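Local coordinates for protein pectate lyase (Paenibacillus sp. 0602, PDB 5GT5) that cleaves polygalacturonate by beta-elimination, probably in an endo manner, and probably partly methylated pectins as well, likely with calcium, at residues T27-K32 with G48-E53; G101-S106 with N440-S445; S240-K245 with F319-N324. The protein carries 1 engineered substitution. All coordinates share one frame; numbering follows the deposited sequence.

Contact 1: T27-K32 with G48-E53; sequences TAVYKK and GVKVVE
Tyr30 and Glu53 meet across two parallel strands, the phenol OH donating to Glu53 OE1 at 2.7 Å. The carboxylate oxygen lies at the ring edge, in plane, yet the hydroxyl reaches it from above the carboxylate plane, the groups turned 78° apart. Tyr30 CG, anti to the backbone N (chi1 -170°), is set on the Glu53 side of its CB. Val51 CG1 sits over one face of that ring, 3.9 Å from its centroid, a CH-pi contact offset toward the rim at CE2 and CD2. On the other face of the strand pair, Lys31 CG packs 3.6 Å from Val49 CG2. Val29 O accepts from Lys50 N and Val51 N; Lys31 bonds through its N to Val51 O and through its O to Glu53 N. Further out, Phe105 touches Tyr30, Val51 and Glu53, Lys438 forms a salt bridge with Glu53 OE1, and helix 36-43 packs on Val52. An alanine in place of Tyr30 would probably leave Val51 CG1 without its aromatic partner and Glu53 OE1 without the phenol. This first strand pairing of the parallel beta-helix thus buries a carboxylate whose OE1 is met by a hydroxyl and an ammonium, which would probably favour its ionised form.

Contact 2: G101-S106 with N440-S445; sequences GLTIFS and NWLKTS
Trp441 brings its CB against the Phe105 ring, 3.4 Å from CD2, a tight carbon-to-carbon approach. Its indole begins beside the same ring atom, with Trp441 CG 3.7 Å from Phe105 CD2. The two aromatics are neither stacked nor edge-to-face: the phenyl and the five-membered ring have planes 32° apart and centroids separated by 5.6 Å. Over one face of the indole comes a backbone oxygen, Ser106 O, at 3.8 Å from Trp441 CD1. Trp436 and His166 also meet Trp441 edge-to-face.

Phe105 is the residue shared by both neighbours. Its CG takes the crowded position between the backbone N and the carbonyl carbon (chi1 82°), from which the ring projects toward 441-442. While CD2 takes Trp441, CE1, across the ring from CD2, lies 3.8 Å from Leu442 CD2. Leu442 CD2 also meets Thr103 CG2 at 3.8 Å, so one branch of Leu442 bridges two residues of strand 102-106. Leu442 also leans on Val51 of the adjoining strand.

A water bridges the contact, accepting from Thr103 OG1 at 2.6 Å and donating to Leu442 O at 2.9 Å. Thr103 OG1 is in turn a partner of Gly19 N, so the threonine hydroxyl is held from both the N-terminal region and, through the water, the C-terminal one. The C-terminal tail is thus held against strand 102-106 through Trp441 and Leu442, chiefly by apolar packing, with a bridging water donating to the carbonyl of Leu442.

Contact 3: S240-K245 with F319-N324; sequences SGSQKK and FGITSN
Lys244 carries the polar part of this contact, its NZ making a weak hydrogen bond of 3.1 Å to Gly320 O. The chain starts with CG anti to the backbone N (chi1 -176°) and bends at chi2 and chi3, which turn CD and then CE; its end comes nearer to 319-324. A stronger partner of NZ is Gln274 OE1, which also accepts from Thr322 N.

Two waters extend the grip. One accepts from Lys244 NZ at 2.9 Å and from Gly320 N at 3.1 Å. The other accepts from Lys244 NZ too and lies 2.6 Å from Thr322 OG1, joining the amine to a hydroxyl too distant for a direct bond, with NZ and Thr322 OG1 4.2 Å apart.

The remaining contacts are van der Waals. Ser240 OG comes in the plane of the Phe319 ring, at its edge, 3.7 Å from CE1, while its own hydrogen bond goes back to Ile236 O. Ser242 OG, bonded to Gln274 NE2, rests 3.6 Å from Ile321 CD1, and the isoleucine packs further on Ile239 and Ala297.

Gln274, bonded directly to Ser242, Lys244 and Thr322, ties the two segments together. The Lys244 side chain is about 7 Å from those of Arg276, the probable catalytic residue, and Asp174, a probable calcium ligand that Lys245 meets in a salt bridge. With Gln274, two waters and a weak bond to Gly320 O around it, the amine is likely to be held in place near the probable active site.

Contacts 1 and 2 are neighbours, their centres 11 Å apart, joined by strands 51-54 and 102-106, which lie side by side: Lys50 and Val52 pair with Thr103. Together they form part of the N-terminal end of the parallel beta-helix, with 440-445 brought back from the far end of the chain to lie on it. Contact 3 stands on the opposite side of the chain's centre, 39 Å from contact 1 and 33 Å from contact 2, centre to centre. Contact 1 closes before the others open, whereas contact 3 is nested within the loop that contact 2 closes. Two contacts thus finish the N-terminal end of the fold, and the third joins loops near the probable active site.

Contact 1: T27-K32 with G48-E53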
# COMPACT_ATOMS: atom_id res chain seq x y z
N THR A 27 -15.03 14.28 -18.46
CA THR A 27 -15.78 13.09 -18.88
C THR A 27 -14.92 11.85 -19.19
O THR A 27 -15.42 10.72 -19.18
CB THR A 27 -16.67 13.39 -20.10
OG1 THR A 27 -15.87 13.91 -21.17
CG2 THR A 27 -17.73 14.42 -19.74
N ALA A 28 -13.64 12.04 -19.48
CA ALA A 28 -12.82 10.88 -19.75
C ALA A 28 -12.62 10.03 -18.50
O ALA A 28 -12.46 8.81 -18.59
CB ALA A 28 -11.47 11.28 -20.32
N VAL A 29 -12.57 10.69 -17.35
CA VAL A 29 -12.24 9.96 -16.12
C VAL A 29 -13.33 10.04 -15.05
O VAL A 29 -13.20 9.39 -14.02
CB VAL A 29 -10.86 10.42 -15.53
CG1 VAL A 29 -9.69 9.95 -16.42
CG2 VAL A 29 -10.80 11.93 -15.33
N TYR A 30 -14.37 10.82 -15.27
CA TYR A 30 -15.52 10.92 -14.36
C TYR A 30 -16.72 10.39 -15.11
O TYR A 30 -17.15 11.04 -16.10
CB TYR A 30 -15.73 12.38 -13.96
CG TYR A 30 -16.73 12.66 -12.85
CD1 TYR A 30 -18.08 12.32 -12.98
CD2 TYR A 30 -16.32 13.34 -11.71
CE1 TYR A 30 -18.98 12.60 -11.96
CE2 TYR A 30 -17.23 13.63 -10.67
CZ TYR A 30 -18.56 13.27 -10.83
OH TYR A 30 -19.44 13.55 -9.82
N LYS A 31 -17.25 9.24 -14.70
CA LYS A 31 -18.35 8.60 -15.40
C LYS A 31 -19.62 8.63 -14.59
O LYS A 31 -19.66 8.14 -13.45
CB LYS A 31 -18.02 7.16 -15.76
CG LYS A 31 -16.79 6.98 -16.63
CD LYS A 31 -16.92 7.71 -17.97
CE LYS A 31 -15.73 7.36 -18.83
NZ LYS A 31 -15.81 8.12 -20.12
N LYS A 32 -20.68 9.19 -15.16
CA LYS A 32 -22.01 9.19 -14.57
C LYS A 32 -22.72 7.95 -15.02
O LYS A 32 -22.86 7.67 -16.22
CB LYS A 32 -22.77 10.46 -14.98
CG LYS A 32 -22.19 11.71 -14.31
CD LYS A 32 -22.95 12.98 -14.66
CE LYS A 32 -22.33 14.16 -13.98
NZ LYS A 32 -23.10 15.41 -14.31
N GLY A 48 -9.26 3.12 -16.74
CA GLY A 48 -8.64 4.37 -16.31
C GLY A 48 -9.56 5.36 -15.62
O GLY A 48 -9.17 6.49 -15.27
N VAL A 49 -10.80 4.93 -15.41
CA VAL A 49 -11.78 5.82 -14.80
C VAL A 49 -11.40 6.08 -13.35
O VAL A 49 -10.98 5.14 -12.66
CB VAL A 49 -13.19 5.21 -14.92
CG1 VAL A 49 -14.20 5.93 -14.04
CG2 VAL A 49 -13.62 5.24 -16.36
N LYS A 50 -11.51 7.33 -12.92
CA LYS A 50 -11.15 7.76 -11.57
C LYS A 50 -12.34 7.94 -10.65
O LYS A 50 -12.22 7.62 -9.46
CB LYS A 50 -10.37 9.08 -11.66
CG LYS A 50 -9.04 8.97 -12.39
CD LYS A 50 -8.06 8.31 -11.40
CE LYS A 50 -6.97 7.51 -12.02
NZ LYS A 50 -6.16 6.91 -10.88
N VAL A 51 -13.45 8.47 -11.16
CA VAL A 51 -14.65 8.67 -10.35
C VAL A 51 -15.82 8.08 -11.08
O VAL A 51 -16.02 8.36 -12.28
CB VAL A 51 -14.90 10.16 -10.06
CG1 VAL A 51 -16.24 10.35 -9.35
CG2 VAL A 51 -13.75 10.77 -9.26
N VAL A 52 -16.59 7.27 -10.37
CA VAL A 52 -17.87 6.75 -10.84
C VAL A 52 -18.98 7.35 -9.96
O VAL A 52 -19.02 7.09 -8.74
CB VAL A 52 -17.90 5.19 -10.78
CG1 VAL A 52 -19.32 4.70 -11.15
CG2 VAL A 52 -16.84 4.59 -11.71
N GLU A 53 -19.86 8.18 -10.56
CA GLU A 53 -21.03 8.70 -9.87
C GLU A 53 -22.24 7.89 -10.27
O GLU A 53 -22.69 7.94 -11.42
CB GLU A 53 -21.28 10.18 -10.15
CG GLU A 53 -22.41 10.72 -9.24
CD GLU A 53 -22.79 12.15 -9.48
OE1 GLU A 53 -22.07 12.87 -10.19
OE2 GLU A 53 -23.83 12.56 -8.93

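Contact 2: G101-S106 with N440-S445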
# COMPACT_ATOMS: atom_id res chain seq x y z
N GLY A 101 -6.63 4.05 -7.51
CA GLY A 101 -7.15 5.38 -7.29
C GLY A 101 -8.50 5.51 -7.94
O GLY A 101 -8.61 5.99 -9.07
N LEU A 102 -9.53 5.10 -7.23
CA LEU A 102 -10.88 5.06 -7.78
C LEU A 102 -11.86 5.45 -6.69
O LEU A 102 -11.76 4.94 -5.58
CB LEU A 102 -11.18 3.64 -8.29
CG LEU A 102 -12.63 3.35 -8.67
CD1 LEU A 102 -13.07 4.10 -9.92
CD2 LEU A 102 -12.82 1.84 -8.86
N THR A 103 -12.80 6.33 -7.00
CA THR A 103 -13.91 6.65 -6.10
C THR A 103 -15.23 6.30 -6.74
O THR A 103 -15.53 6.74 -7.88
CB THR A 103 -13.91 8.13 -5.73
OG1 THR A 103 -12.67 8.41 -5.06
CG2 THR A 103 -15.08 8.49 -4.78
N ILE A 104 -16.05 5.54 -6.01
CA ILE A 104 -17.42 5.22 -6.44
C ILE A 104 -18.37 5.80 -5.41
O ILE A 104 -18.22 5.53 -4.23
CB ILE A 104 -17.62 3.66 -6.57
CG1 ILE A 104 -16.50 3.03 -7.41
CG2 ILE A 104 -19.01 3.36 -7.09
CD1 ILE A 104 -16.52 1.47 -7.40
N PHE A 105 -19.35 6.58 -5.83
CA PHE A 105 -20.23 7.23 -4.88
C PHE A 105 -21.56 7.55 -5.53
O PHE A 105 -21.70 7.40 -6.75
CB PHE A 105 -19.58 8.52 -4.30
CG PHE A 105 -19.74 9.74 -5.19
CD1 PHE A 105 -18.96 9.87 -6.35
CD2 PHE A 105 -20.64 10.73 -4.85
CE1 PHE A 105 -19.12 10.99 -7.17
CE2 PHE A 105 -20.79 11.86 -5.67
CZ PHE A 105 -20.03 11.97 -6.82
N SER A 106 -22.52 7.97 -4.70
CA SER A 106 -23.71 8.66 -5.24
C SER A 106 -23.98 9.91 -4.44
O SER A 106 -23.55 10.03 -3.29
CB SER A 106 -24.93 7.75 -5.25
OG SER A 106 -25.53 7.66 -3.95
N ASN A 440 -18.12 16.94 -2.04
CA ASN A 440 -17.62 16.53 -0.75
C ASN A 440 -17.41 15.04 -0.62
O ASN A 440 -16.64 14.61 0.24
CB ASN A 440 -18.56 17.03 0.33
CG ASN A 440 -18.45 18.51 0.53
OD1 ASN A 440 -17.44 18.98 1.05
ND2 ASN A 440 -19.49 19.25 0.13
N TRP A 441 -18.11 14.27 -1.45
CA TRP A 441 -17.94 12.82 -1.45
C TRP A 441 -16.59 12.38 -2.00
O TRP A 441 -16.15 11.25 -1.74
CB TRP A 441 -19.10 12.12 -2.18
CG TRP A 441 -20.39 12.23 -1.44
CD1 TRP A 441 -21.52 12.86 -1.86
CD2 TRP A 441 -20.68 11.72 -0.13
NE1 TRP A 441 -22.50 12.79 -0.90
CE2 TRP A 441 -22.02 12.08 0.17
CE3 TRP A 441 -19.95 10.98 0.83
CZ2 TRP A 441 -22.64 11.74 1.37
CZ3 TRP A 441 -20.57 10.65 2.03
CH2 TRP A 441 -21.90 11.03 2.30
N LEU A 442 -15.91 13.26 -2.72
CA LEU A 442 -14.59 12.95 -3.26
C LEU A 442 -13.45 13.29 -2.31
O LEU A 442 -12.33 12.85 -2.51
CB LEU A 442 -14.38 13.72 -4.57
CG LEU A 442 -15.41 13.50 -5.68
CD1 LEU A 442 -14.94 14.21 -6.98
CD2 LEU A 442 -15.69 12.04 -5.94
N LYS A 443 -13.74 14.11 -1.31
CA LYS A 443 -12.70 14.56 -0.36
C LYS A 443 -12.42 13.54 0.73
O LYS A 443 -13.27 12.69 1.04
CB LYS A 443 -13.17 15.85 0.30
CG LYS A 443 -13.50 16.99 -0.69
CD LYS A 443 -14.03 18.20 0.10
CE LYS A 443 -14.49 19.32 -0.79
NZ LYS A 443 -15.25 20.33 0.01
N THR A 444 -11.25 13.65 1.34
CA THR A 444 -10.92 12.78 2.47
C THR A 444 -10.70 13.55 3.76
O THR A 444 -10.50 12.94 4.81
CB THR A 444 -9.69 11.91 2.18
OG1 THR A 444 -8.56 12.76 1.93
CG2 THR A 444 -9.96 11.02 0.98
N SER A 445 -10.72 14.87 3.69
CA SER A 445 -10.72 15.67 4.91
C SER A 445 -11.49 16.95 4.71
O SER A 445 -11.72 17.38 3.58
CB SER A 445 -9.31 15.91 5.43
OG SER A 445 -8.56 16.69 4.52
O HOH W 1 -12.19 10.99 -4.70

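Contact 3: S240-K245 with F319-N324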
# COMPACT_ATOMS: atom_id res chain seq x y z
N SER A 240 -35.56 -14.70 11.17
CA SER A 240 -34.78 -14.50 9.94
C SER A 240 -34.44 -13.04 9.72
O SER A 240 -33.67 -12.75 8.82
CB SER A 240 -35.54 -14.99 8.71
OG SER A 240 -35.85 -16.36 8.80
N GLY A 241 -35.00 -12.13 10.51
CA GLY A 241 -34.78 -10.71 10.26
C GLY A 241 -33.37 -10.25 10.51
O GLY A 241 -32.87 -9.39 9.78
N SER A 242 -32.72 -10.77 11.53
CA SER A 242 -31.33 -10.38 11.80
C SER A 242 -30.34 -10.95 10.80
O SER A 242 -30.58 -11.97 10.15
CB SER A 242 -30.93 -10.76 13.23
OG SER A 242 -31.21 -12.11 13.51
N GLN A 243 -29.23 -10.22 10.62
CA GLN A 243 -28.21 -10.63 9.65
C GLN A 243 -27.25 -11.62 10.29
O GLN A 243 -26.75 -11.38 11.38
CB GLN A 243 -27.46 -9.36 9.20
CG GLN A 243 -26.16 -9.63 8.42
CD GLN A 243 -26.39 -10.37 7.12
OE1 GLN A 243 -27.54 -10.43 6.62
NE2 GLN A 243 -25.33 -10.92 6.55
N LYS A 244 -26.99 -12.75 9.65
CA LYS A 244 -26.19 -13.81 10.30
C LYS A 244 -24.71 -13.46 10.42
O LYS A 244 -24.09 -13.75 11.43
CB LYS A 244 -26.36 -15.13 9.54
CG LYS A 244 -25.68 -16.35 10.14
CD LYS A 244 -26.30 -16.70 11.47
CE LYS A 244 -27.67 -17.35 11.29
NZ LYS A 244 -28.25 -17.81 12.60
N LYS A 245 -24.14 -12.85 9.39
CA LYS A 245 -22.68 -12.62 9.34
C LYS A 245 -22.34 -11.17 9.00
O LYS A 245 -22.89 -10.60 8.05
CB LYS A 245 -22.02 -13.53 8.26
CG LYS A 245 -22.06 -15.02 8.57
CD LYS A 245 -21.85 -15.82 7.30
CE LYS A 245 -22.00 -17.31 7.52
NZ LYS A 245 -22.32 -18.02 6.24
N PHE A 319 -31.10 -23.10 12.72
CA PHE A 319 -32.08 -22.02 12.71
C PHE A 319 -32.22 -21.43 14.08
O PHE A 319 -32.80 -22.05 14.99
CB PHE A 319 -33.44 -22.50 12.21
CG PHE A 319 -34.40 -21.38 11.95
CD1 PHE A 319 -34.22 -20.54 10.85
CD2 PHE A 319 -35.43 -21.10 12.83
CE1 PHE A 319 -35.08 -19.47 10.62
CE2 PHE A 319 -36.27 -20.03 12.62
CZ PHE A 319 -36.10 -19.22 11.50
N GLY A 320 -31.74 -20.20 14.24
CA GLY A 320 -31.73 -19.57 15.54
C GLY A 320 -30.96 -18.25 15.53
O GLY A 320 -30.73 -17.68 14.45
N ILE A 321 -30.59 -17.79 16.71
CA ILE A 321 -29.95 -16.49 16.89
C ILE A 321 -28.57 -16.66 17.48
O ILE A 321 -28.42 -17.03 18.64
CB ILE A 321 -30.80 -15.60 17.80
CG1 ILE A 321 -32.21 -15.41 17.21
CG2 ILE A 321 -30.14 -14.25 18.06
CD1 ILE A 321 -32.24 -14.64 15.92
N THR A 322 -27.53 -16.42 16.68
CA THR A 322 -26.17 -16.33 17.21
C THR A 322 -26.07 -14.96 17.84
O THR A 322 -26.72 -14.01 17.38
CB THR A 322 -25.17 -16.53 16.08
OG1 THR A 322 -25.34 -17.88 15.62
CG2 THR A 322 -23.71 -16.33 16.54
N SER A 323 -25.32 -14.86 18.94
CA SER A 323 -25.26 -13.62 19.71
C SER A 323 -23.83 -13.30 20.08
O SER A 323 -23.44 -13.33 21.25
CB SER A 323 -26.15 -13.74 20.96
OG SER A 323 -26.40 -12.49 21.56
N ASN A 324 -23.04 -13.01 19.04
CA ASN A 324 -21.64 -12.70 19.19
C ASN A 324 -21.37 -11.25 18.85
O ASN A 324 -22.17 -10.60 18.19
CB ASN A 324 -20.77 -13.56 18.27
CG ASN A 324 -20.75 -15.03 18.66
OD1 ASN A 324 -21.13 -15.42 19.78
ND2 ASN A 324 -20.29 -15.87 17.71
O HOH W 2 -30.81 -18.82 11.61
O HOH W 3 -27.29 -19.43 15.01